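PDB 5ZQI: alginate lyase AlgAT5, which probably cleaves the polysaccharide alginate by beta-elimination, as a lyase of polysaccharide lyase family 7. Local coordinates for residues Thr138-Thr152 against Tyr199-Gly213. Residues are numbered along the deposited sequence; the frame is centred on the assembly and turned at random.
Sequences TTSGTHTMIIDQKIT and YELGTRFTVKIVASG
Arg204 takes hold of the Asp148 carboxylate along one side of its guanidinium, a salt bridge with NE 2.9 Å from OD1 and NH2 2.8 Å from OD2. Both oxygens lie near the guanidinium plane, but the carboxylate is turned 34° against it, and NH2 reaches OD2 from above the carboxylate plane. The arginine side chain is stretched out and slants across to the acid, whose OD2 also accepts from Asn263 on the next strand. An asparagine in place of Asp148 would probably leave the guanidinium without its counter-charge and cost one bond, since an amide NH2 cannot accept one. A regular antiparallel ladder joins the backbones: His143, Met145, Ile147 and Gln149 each exchange two bonds with Ala211, Ile209, Val207 and Phe205 respectively. Past Gln149 the ladder gives way to a side chain, for Ile151 N donates to Tyr199 OH at 3.0 Å, while that hydroxyl gives its proton to Thr203 O at 2.6 Å. Ile151 O takes Gly202 N, within the type II turn of Glu200 to Thr203. At the other end Thr142 OG1 and Ser212 OG share a hydrogen bond of 2.9 Å. On the buried face Gln149 CG sits over the Phe205 ring, 4.2 Å from its centroid, a CH-pi contact; with CG in both between the backbone N and the carbonyl carbon (chi1 63° in Gln149), the side chains run alongside each other. The Gln149 amide is held by Asn259 and Val163 O. Ile151 CD1 meets the edge of the same ring, and Met145 CE touches Ile209 CD1 at 4.1 Å. Val207 and Ile209 press on Ile176 and Ile174 of strand 172-179 in the facing sheet, so the pair forms part of one wall of the beta-sandwich (jelly-roll) fold of PL7 alginate lyases.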
ATOM      1  N   THR A 138     -18.084   2.956  -3.171  1.00  9.57           N
ATOM      2  CA  THR A 138     -18.392   1.617  -2.691  1.00  9.70           C
ATOM      3  C   THR A 138     -19.826   1.182  -2.986  1.00 10.57           C
ATOM      4  O   THR A 138     -20.155   0.018  -2.735  1.00 11.26           O
ATOM      5  CB  THR A 138     -18.184   1.507  -1.185  1.00 10.34           C
ATOM      6  OG1 THR A 138     -19.077   2.385  -0.508  1.00 10.60           O
ATOM      7  CG2 THR A 138     -16.751   1.873  -0.772  1.00 11.11           C
ATOM      8  N   THR A 139     -20.668   2.081  -3.483  1.00 11.13           N
ATOM      9  CA  THR A 139     -22.078   1.779  -3.751  1.00 12.10           C
ATOM     10  C   THR A 139     -22.437   1.734  -5.232  1.00 12.28           C
ATOM     11  O   THR A 139     -23.595   1.467  -5.560  1.00 13.52           O
ATOM     12  CB  THR A 139     -22.986   2.805  -3.054  1.00 12.94           C
ATOM     13  OG1 THR A 139     -22.575   4.138  -3.404  1.00 15.55           O
ATOM     14  CG2 THR A 139     -22.921   2.631  -1.549  1.00 16.82           C
ATOM     15  N   SER A 140     -21.498   1.988  -6.131  1.00 11.62           N
ATOM     16  CA  SER A 140     -21.755   1.906  -7.561  1.00 15.74           C
ATOM     17  C   SER A 140     -20.595   1.187  -8.221  1.00 13.48           C
ATOM     18  O   SER A 140     -19.463   1.688  -8.198  1.00 13.38           O
ATOM     19  CB  SER A 140     -21.920   3.288  -8.181  1.00 16.72           C
ATOM     20  OG  SER A 140     -22.291   3.171  -9.552  1.00 25.32           O
ATOM     21  N   GLY A 141     -20.879   0.031  -8.818  1.00 12.92           N
ATOM     22  CA  GLY A 141     -19.842  -0.767  -9.432  1.00 11.59           C
ATOM     23  C   GLY A 141     -19.154  -1.681  -8.436  1.00 13.46           C
ATOM     24  O   GLY A 141     -19.481  -1.747  -7.254  1.00 14.47           O
ATOM     25  N   THR A 142     -18.155  -2.389  -8.945  1.00 10.09           N
ATOM     26  CA  THR A 142     -17.376  -3.341  -8.172  1.00  9.71           C
ATOM     27  C   THR A 142     -15.902  -3.035  -8.408  1.00  9.07           C
ATOM     28  O   THR A 142     -15.452  -2.965  -9.555  1.00 10.40           O
ATOM     29  CB  THR A 142     -17.704  -4.792  -8.544  1.00 10.75           C
ATOM     30  OG1 THR A 142     -19.111  -5.020  -8.367  1.00 15.75           O
ATOM     31  CG2 THR A 142     -16.934  -5.738  -7.689  1.00 12.33           C
ATOM     32  N   HIS A 143     -15.160  -2.860  -7.316  1.00  8.38           N
ATOM     33  CA  HIS A 143     -13.797  -2.338  -7.322  1.00  7.70           C
ATOM     34  C   HIS A 143     -12.924  -3.285  -6.526  1.00  7.57           C
ATOM     35  O   HIS A 143     -13.171  -3.508  -5.341  1.00  7.43           O
ATOM     36  CB  HIS A 143     -13.802  -0.925  -6.738  1.00  8.46           C
ATOM     37  CG  HIS A 143     -14.944  -0.125  -7.251  1.00  7.97           C
ATOM     38  ND1 HIS A 143     -14.997   0.360  -8.544  1.00 10.24           N
ATOM     39  CD2 HIS A 143     -16.147   0.152  -6.693  1.00 10.68           C
ATOM     40  CE1 HIS A 143     -16.156   0.954  -8.726  1.00 10.03           C
ATOM     41  NE2 HIS A 143     -16.878   0.833  -7.627  1.00 12.42           N
ATOM     42  N   THR A 144     -11.886  -3.826  -7.168  1.00  7.25           N
ATOM     43  CA  THR A 144     -11.094  -4.899  -6.581  1.00  7.16           C
ATOM     44  C   THR A 144      -9.616  -4.590  -6.687  1.00  7.74           C
ATOM     45  O   THR A 144      -9.157  -4.137  -7.731  1.00  6.68           O
ATOM     46  CB  THR A 144     -11.365  -6.212  -7.308  1.00  7.90           C
ATOM     47  OG1 THR A 144     -12.767  -6.509  -7.278  1.00 10.53           O
ATOM     48  CG2 THR A 144     -10.581  -7.382  -6.698  1.00  9.12           C
ATOM     49  N   MET A 145      -8.866  -4.853  -5.613  1.00  6.55           N
ATOM     50  CA  MET A 145      -7.412  -4.843  -5.631  1.00  6.09           C
ATOM     51  C   MET A 145      -6.907  -6.160  -5.050  1.00  6.31           C
ATOM     52  O   MET A 145      -7.380  -6.601  -3.988  1.00  7.93           O
ATOM     53  CB  MET A 145      -6.829  -3.688  -4.824  1.00  6.66           C
ATOM     54  CG  MET A 145      -5.283  -3.688  -4.842  1.00  5.86           C
ATOM     55  SD  MET A 145      -4.516  -2.207  -4.180  1.00  7.43           S
ATOM     56  CE  MET A 145      -5.180  -2.122  -2.522  1.00  8.96           C
ATOM     57  N   ILE A 146      -5.971  -6.796  -5.744  1.00  6.49           N
ATOM     58  CA  ILE A 146      -5.267  -7.972  -5.247  1.00  8.28           C
ATOM     59  C   ILE A 146      -3.783  -7.652  -5.143  1.00  6.85           C
ATOM     60  O   ILE A 146      -3.166  -7.201  -6.120  1.00  9.57           O
ATOM     61  CB  ILE A 146      -5.462  -9.203  -6.138  1.00  9.33           C
ATOM     62  CG1 ILE A 146      -6.924  -9.424  -6.450  1.00  8.52           C
ATOM     63  CG2 ILE A 146      -4.894 -10.423  -5.397  1.00 14.98           C
ATOM     64  CD1 ILE A 146      -7.199 -10.528  -7.480  1.00 12.39           C
ATOM     65  N   ILE A 147      -3.210  -7.855  -3.963  1.00  7.69           N
ATOM     66  CA  ILE A 147      -1.784  -7.649  -3.745  1.00  8.34           C
ATOM     67  C   ILE A 147      -1.170  -8.964  -3.273  1.00  8.04           C
ATOM     68  O   ILE A 147      -1.638  -9.553  -2.295  1.00  9.48           O
ATOM     69  CB  ILE A 147      -1.486  -6.563  -2.698  1.00  6.95           C
ATOM     70  CG1 ILE A 147      -2.347  -5.313  -2.834  1.00  7.65           C
ATOM     71  CG2 ILE A 147       0.015  -6.200  -2.774  1.00  9.33           C
ATOM     72  CD1 ILE A 147      -2.096  -4.331  -1.713  1.00 10.61           C
ATOM     73  N   ASP A 148      -0.130  -9.431  -3.968  1.00  8.49           N
ATOM     74  CA  ASP A 148       0.639 -10.632  -3.647  1.00  8.14           C
ATOM     75  C   ASP A 148       1.995 -10.110  -3.193  1.00  8.21           C
ATOM     76  O   ASP A 148       2.720  -9.513  -3.993  1.00  8.37           O
ATOM     77  CB  ASP A 148       0.704 -11.505  -4.891  1.00  9.00           C
ATOM     78  CG  ASP A 148       1.509 -12.737  -4.715  1.00 13.85           C
ATOM     79  OD1 ASP A 148       2.023 -12.990  -3.615  1.00 14.42           O
ATOM     80  OD2 ASP A 148       1.557 -13.511  -5.715  1.00 17.01           O
ATOM     81  N   GLN A 149       2.314 -10.248  -1.902  1.00  7.59           N
ATOM     82  CA  GLN A 149       3.439  -9.506  -1.335  1.00  7.58           C
ATOM     83  C   GLN A 149       3.994 -10.238  -0.125  1.00 11.10           C
ATOM     84  O   GLN A 149       3.412 -11.219   0.354  1.00  9.01           O
ATOM     85  CB  GLN A 149       3.014  -8.070  -0.967  1.00  9.14           C
ATOM     86  CG  GLN A 149       1.911  -7.993   0.129  1.00  9.31           C
ATOM     87  CD  GLN A 149       1.485  -6.585   0.437  1.00 11.02           C
ATOM     88  OE1 GLN A 149       2.237  -5.636   0.241  1.00 13.09           O
ATOM     89  NE2 GLN A 149       0.269  -6.438   0.895  1.00 11.22           N
ATOM     90  N   LYS A 150       5.145  -9.762   0.363  1.00  9.50           N
ATOM     91  CA  LYS A 150       5.676 -10.187   1.657  1.00  8.72           C
ATOM     92  C   LYS A 150       6.248  -8.963   2.343  1.00  9.48           C
ATOM     93  O   LYS A 150       6.762  -8.066   1.674  1.00 11.07           O
ATOM     94  CB  LYS A 150       6.713 -11.278   1.518  1.00 12.14           C
ATOM     95  CG  LYS A 150       7.975 -10.861   0.795  1.00 10.90           C
ATOM     96  CD  LYS A 150       8.923 -12.046   0.639  1.00 13.87           C
ATOM     97  CE  LYS A 150      10.136 -11.661  -0.158  1.00 13.26           C
ATOM     98  NZ  LYS A 150      10.980 -12.874  -0.429  1.00 20.75           N
ATOM     99  N   ILE A 151       6.075  -8.862   3.652  1.00  7.93           N
ATOM    100  CA  ILE A 151       6.646  -7.761   4.426  1.00  7.77           C
ATOM    101  C   ILE A 151       7.991  -8.221   4.974  1.00  8.42           C
ATOM    102  O   ILE A 151       8.083  -9.312   5.556  1.00 10.91           O
ATOM    103  CB  ILE A 151       5.701  -7.317   5.550  1.00  8.63           C
ATOM    104  CG1 ILE A 151       4.319  -6.960   4.988  1.00 12.00           C
ATOM    105  CG2 ILE A 151       6.350  -6.154   6.337  1.00  9.23           C
ATOM    106  CD1 ILE A 151       3.212  -6.929   6.061  1.00 15.28           C
ATOM    107  N   THR A 152       9.050  -7.426   4.755  1.00  8.86           N
ATOM    108  CA  THR A 152      10.400  -7.895   5.045  1.00 10.54           C
ATOM    109  C   THR A 152      11.124  -7.161   6.167  1.00  9.40           C
ATOM    110  O   THR A 152      12.127  -7.685   6.667  1.00 13.30           O
ATOM    111  CB  THR A 152      11.283  -7.841   3.791  1.00 10.32           C
ATOM    112  OG1 THR A 152      11.274  -6.519   3.238  1.00 13.35           O
ATOM    113  CG2 THR A 152      10.771  -8.803   2.720  1.00 14.66           C
ATOM    114  N   TYR A 199       2.032 -13.728  11.946  1.00 13.53           N
ATOM    115  CA  TYR A 199       2.692 -13.392  10.697  1.00 13.43           C
ATOM    116  C   TYR A 199       4.195 -13.253  10.915  1.00 14.77           C
ATOM    117  O   TYR A 199       4.646 -12.415  11.707  1.00 14.80           O
ATOM    118  CB  TYR A 199       2.154 -12.094  10.076  1.00 10.92           C
ATOM    119  CG  TYR A 199       2.840 -11.790   8.763  1.00 10.19           C
ATOM    120  CD1 TYR A 199       2.441 -12.424   7.603  1.00  9.99           C
ATOM    121  CD2 TYR A 199       3.899 -10.902   8.694  1.00 10.97           C
ATOM    122  CE1 TYR A 199       3.073 -12.190   6.410  1.00  9.37           C
ATOM    123  CE2 TYR A 199       4.550 -10.675   7.502  1.00  9.46           C
ATOM    124  CZ  TYR A 199       4.154 -11.348   6.370  1.00  9.44           C
ATOM    125  OH  TYR A 199       4.820 -11.149   5.182  1.00  9.76           O
ATOM    126  N   GLU A 200       4.968 -14.068  10.201  1.00 13.32           N
ATOM    127  CA  GLU A 200       6.421 -14.011  10.251  1.00 15.26           C
ATOM    128  C   GLU A 200       6.963 -13.255   9.043  1.00 14.03           C
ATOM    129  O   GLU A 200       6.563 -13.519   7.912  1.00 11.86           O
ATOM    130  CB  GLU A 200       7.020 -15.416  10.301  1.00 14.78           C
ATOM    131  CG  GLU A 200       6.614 -16.244  11.488  1.00 23.43           C
ATOM    132  CD  GLU A 200       7.249 -17.625  11.457  1.00 30.49           C
ATOM    133  OE1 GLU A 200       8.312 -17.768  10.805  1.00 32.37           O
ATOM    134  OE2 GLU A 200       6.685 -18.560  12.076  1.00 32.19           O
ATOM    135  N   LEU A 201       7.873 -12.321   9.292  1.00 13.15           N
ATOM    136  CA  LEU A 201       8.438 -11.521   8.219  1.00 11.09           C
ATOM    137  C   LEU A 201       8.995 -12.440   7.143  1.00 11.20           C
ATOM    138  O   LEU A 201       9.596 -13.484   7.435  1.00 13.41           O
ATOM    139  CB  LEU A 201       9.536 -10.591   8.732  1.00 15.58           C
ATOM    140  CG  LEU A 201       9.070  -9.402   9.589  1.00 14.52           C
ATOM    141  CD1 LEU A 201      10.348  -8.723  10.117  1.00 17.49           C
ATOM    142  CD2 LEU A 201       8.168  -8.470   8.858  1.00 15.72           C
ATOM    143  N   GLY A 202       8.812 -12.030   5.893  1.00 10.57           N
ATOM    144  CA  GLY A 202       9.255 -12.790   4.751  1.00 11.52           C
ATOM    145  C   GLY A 202       8.237 -13.753   4.187  1.00 10.62           C
ATOM    146  O   GLY A 202       8.511 -14.380   3.168  1.00 14.33           O
ATOM    147  N   THR A 203       7.065 -13.860   4.799  1.00 11.64           N
ATOM    148  CA  THR A 203       6.049 -14.807   4.372  1.00 10.62           C
ATOM    149  C   THR A 203       5.192 -14.170   3.270  1.00 10.03           C
ATOM    150  O   THR A 203       4.553 -13.128   3.482  1.00 10.11           O
ATOM    151  CB  THR A 203       5.187 -15.243   5.558  1.00 11.38           C
ATOM    152  OG1 THR A 203       6.011 -15.814   6.592  1.00 13.58           O
ATOM    153  CG2 THR A 203       4.150 -16.291   5.085  1.00 15.01           C
ATOM    154  N   ARG A 204       5.160 -14.809   2.100  1.00 11.01           N
ATOM    155  CA  ARG A 204       4.329 -14.352   0.994  1.00  9.37           C
ATOM    156  C   ARG A 204       2.854 -14.595   1.298  1.00 11.36           C
ATOM    157  O   ARG A 204       2.467 -15.656   1.799  1.00 19.62           O
ATOM    158  CB  ARG A 204       4.742 -15.083  -0.301  1.00 13.93           C
ATOM    159  CG  ARG A 204       4.234 -14.448  -1.601  1.00 17.38           C
ATOM    160  CD  ARG A 204       4.993 -14.972  -2.807  1.00 18.25           C
ATOM    161  NE  ARG A 204       4.290 -14.692  -4.045  1.00 18.78           N
ATOM    162  CZ  ARG A 204       4.734 -15.014  -5.240  1.00 10.67           C
ATOM    163  NH1 ARG A 204       5.894 -15.651  -5.368  1.00 16.19           N
ATOM    164  NH2 ARG A 204       4.035 -14.678  -6.319  1.00 19.88           N
ATOM    165  N   PHE A 205       2.032 -13.590   1.004  1.00  9.34           N
ATOM    166  CA  PHE A 205       0.587 -13.722   1.160  1.00  9.02           C
ATOM    167  C   PHE A 205      -0.116 -12.918   0.076  1.00  8.46           C
ATOM    168  O   PHE A 205       0.452 -11.985  -0.515  1.00  9.61           O
ATOM    169  CB  PHE A 205       0.081 -13.267   2.553  1.00 11.16           C
ATOM    170  CG  PHE A 205       0.251 -11.806   2.853  1.00  9.78           C
ATOM    171  CD1 PHE A 205       1.374 -11.367   3.459  1.00 11.94           C
ATOM    172  CD2 PHE A 205      -0.758 -10.869   2.618  1.00 10.24           C
ATOM    173  CE1 PHE A 205       1.551  -9.994   3.798  1.00 11.41           C
ATOM    174  CE2 PHE A 205      -0.582  -9.537   2.934  1.00 10.51           C
ATOM    175  CZ  PHE A 205       0.603  -9.096   3.482  1.00  8.46           C
ATOM    176  N   THR A 206      -1.380 -13.259  -0.148  1.00  8.24           N
ATOM    177  CA  THR A 206      -2.257 -12.450  -0.975  1.00  7.63           C
ATOM    178  C   THR A 206      -3.335 -11.814  -0.121  1.00  7.23           C
ATOM    179  O   THR A 206      -3.901 -12.452   0.771  1.00  9.59           O
ATOM    180  CB  THR A 206      -2.893 -13.270  -2.100  1.00 11.36           C
ATOM    181  OG1 THR A 206      -3.799 -14.245  -1.582  1.00 15.82           O
ATOM    182  CG2 THR A 206      -1.822 -13.962  -2.870  1.00  9.35           C
ATOM    183  N   VAL A 207      -3.625 -10.553  -0.410  1.00  7.60           N
ATOM    184  CA  VAL A 207      -4.752  -9.853   0.175  1.00  8.01           C
ATOM    185  C   VAL A 207      -5.589  -9.297  -0.963  1.00  8.82           C
ATOM    186  O   VAL A 207      -5.058  -8.710  -1.913  1.00  9.19           O
ATOM    187  CB  VAL A 207      -4.301  -8.764   1.161  1.00  9.59           C
ATOM    188  CG1 VAL A 207      -3.396  -7.722   0.536  1.00  9.25           C
ATOM    189  CG2 VAL A 207      -5.518  -8.123   1.819  1.00 10.56           C
ATOM    190  N   LYS A 208      -6.888  -9.563  -0.907  1.00  6.87           N
ATOM    191  CA  LYS A 208      -7.839  -9.065  -1.893  1.00  6.71           C
ATOM    192  C   LYS A 208      -8.882  -8.196  -1.197  1.00  8.32           C
ATOM    193  O   LYS A 208      -9.469  -8.602  -0.188  1.00  8.07           O
ATOM    194  CB  LYS A 208      -8.524 -10.220  -2.637  1.00  8.22           C
ATOM    195  CG  LYS A 208      -9.550  -9.764  -3.655  1.00 10.16           C
ATOM    196  CD  LYS A 208     -10.075 -10.880  -4.549  1.00 15.62           C
ATOM    197  CE  LYS A 208     -10.824 -11.927  -3.771  1.00 20.10           C
ATOM    198  NZ  LYS A 208     -11.575 -12.804  -4.717  1.00 30.54           N
ATOM    199  N   ILE A 209      -9.119  -7.011  -1.748  1.00  5.88           N
ATOM    200  CA  ILE A 209     -10.082  -6.040  -1.246  1.00  7.46           C
ATOM    201  C   ILE A 209     -11.118  -5.835  -2.341  1.00  8.57           C
ATOM    202  O   ILE A 209     -10.751  -5.542  -3.485  1.00  7.57           O
ATOM    203  CB  ILE A 209      -9.399  -4.712  -0.880  1.00  7.14           C
ATOM    204  CG1 ILE A 209      -8.290  -4.936   0.146  1.00  8.45           C
ATOM    205  CG2 ILE A 209     -10.471  -3.717  -0.375  1.00  7.41           C
ATOM    206  CD1 ILE A 209      -7.478  -3.682   0.441  1.00 11.78           C
ATOM    207  N   VAL A 210     -12.403  -6.006  -1.998  1.00  7.37           N
ATOM    208  CA  VAL A 210     -13.507  -5.855  -2.938  1.00  8.75           C
ATOM    209  C   VAL A 210     -14.528  -4.898  -2.339  1.00  8.60           C
ATOM    210  O   VAL A 210     -15.135  -5.198  -1.302  1.00 10.01           O
ATOM    211  CB  VAL A 210     -14.180  -7.201  -3.268  1.00  7.89           C
ATOM    212  CG1 VAL A 210     -15.313  -6.988  -4.276  1.00 11.16           C
ATOM    213  CG2 VAL A 210     -13.188  -8.197  -3.765  1.00 11.95           C
ATOM    214  N   ALA A 211     -14.765  -3.790  -3.015  1.00  7.57           N
ATOM    215  CA  ALA A 211     -15.770  -2.805  -2.620  1.00  7.92           C
ATOM    216  C   ALA A 211     -16.925  -2.843  -3.617  1.00  8.45           C
ATOM    217  O   ALA A 211     -16.709  -2.660  -4.820  1.00  9.29           O
ATOM    218  CB  ALA A 211     -15.157  -1.412  -2.578  1.00 10.25           C
ATOM    219  N   SER A 212     -18.148  -3.030  -3.124  1.00 10.25           N
ATOM    220  CA  SER A 212     -19.329  -3.197  -3.947  1.00  9.37           C
ATOM    221  C   SER A 212     -20.527  -3.303  -3.006  1.00  8.52           C
ATOM    222  O   SER A 212     -20.425  -3.845  -1.910  1.00 10.80           O
ATOM    223  CB  SER A 212     -19.214  -4.453  -4.809  1.00 11.48           C
ATOM    224  OG  SER A 212     -20.264  -4.532  -5.738  1.00 16.24           O
ATOM    225  N   GLY A 213     -21.653  -2.766  -3.460  1.00  8.99           N
ATOM    226  CA  GLY A 213     -22.905  -2.973  -2.744  1.00  9.62           C
ATOM    227  C   GLY A 213     -22.981  -2.303  -1.396  1.00 10.09           C
ATOM    228  O   GLY A 213     -23.783  -2.699  -0.561  1.00 11.33           O
TER
HETATM  229  O   HOH W   1     -21.795  -1.219  -5.909  1.00 12.61           O
HETATM  230  O   HOH W   2      10.968 -14.709   1.951  1.00 30.47           O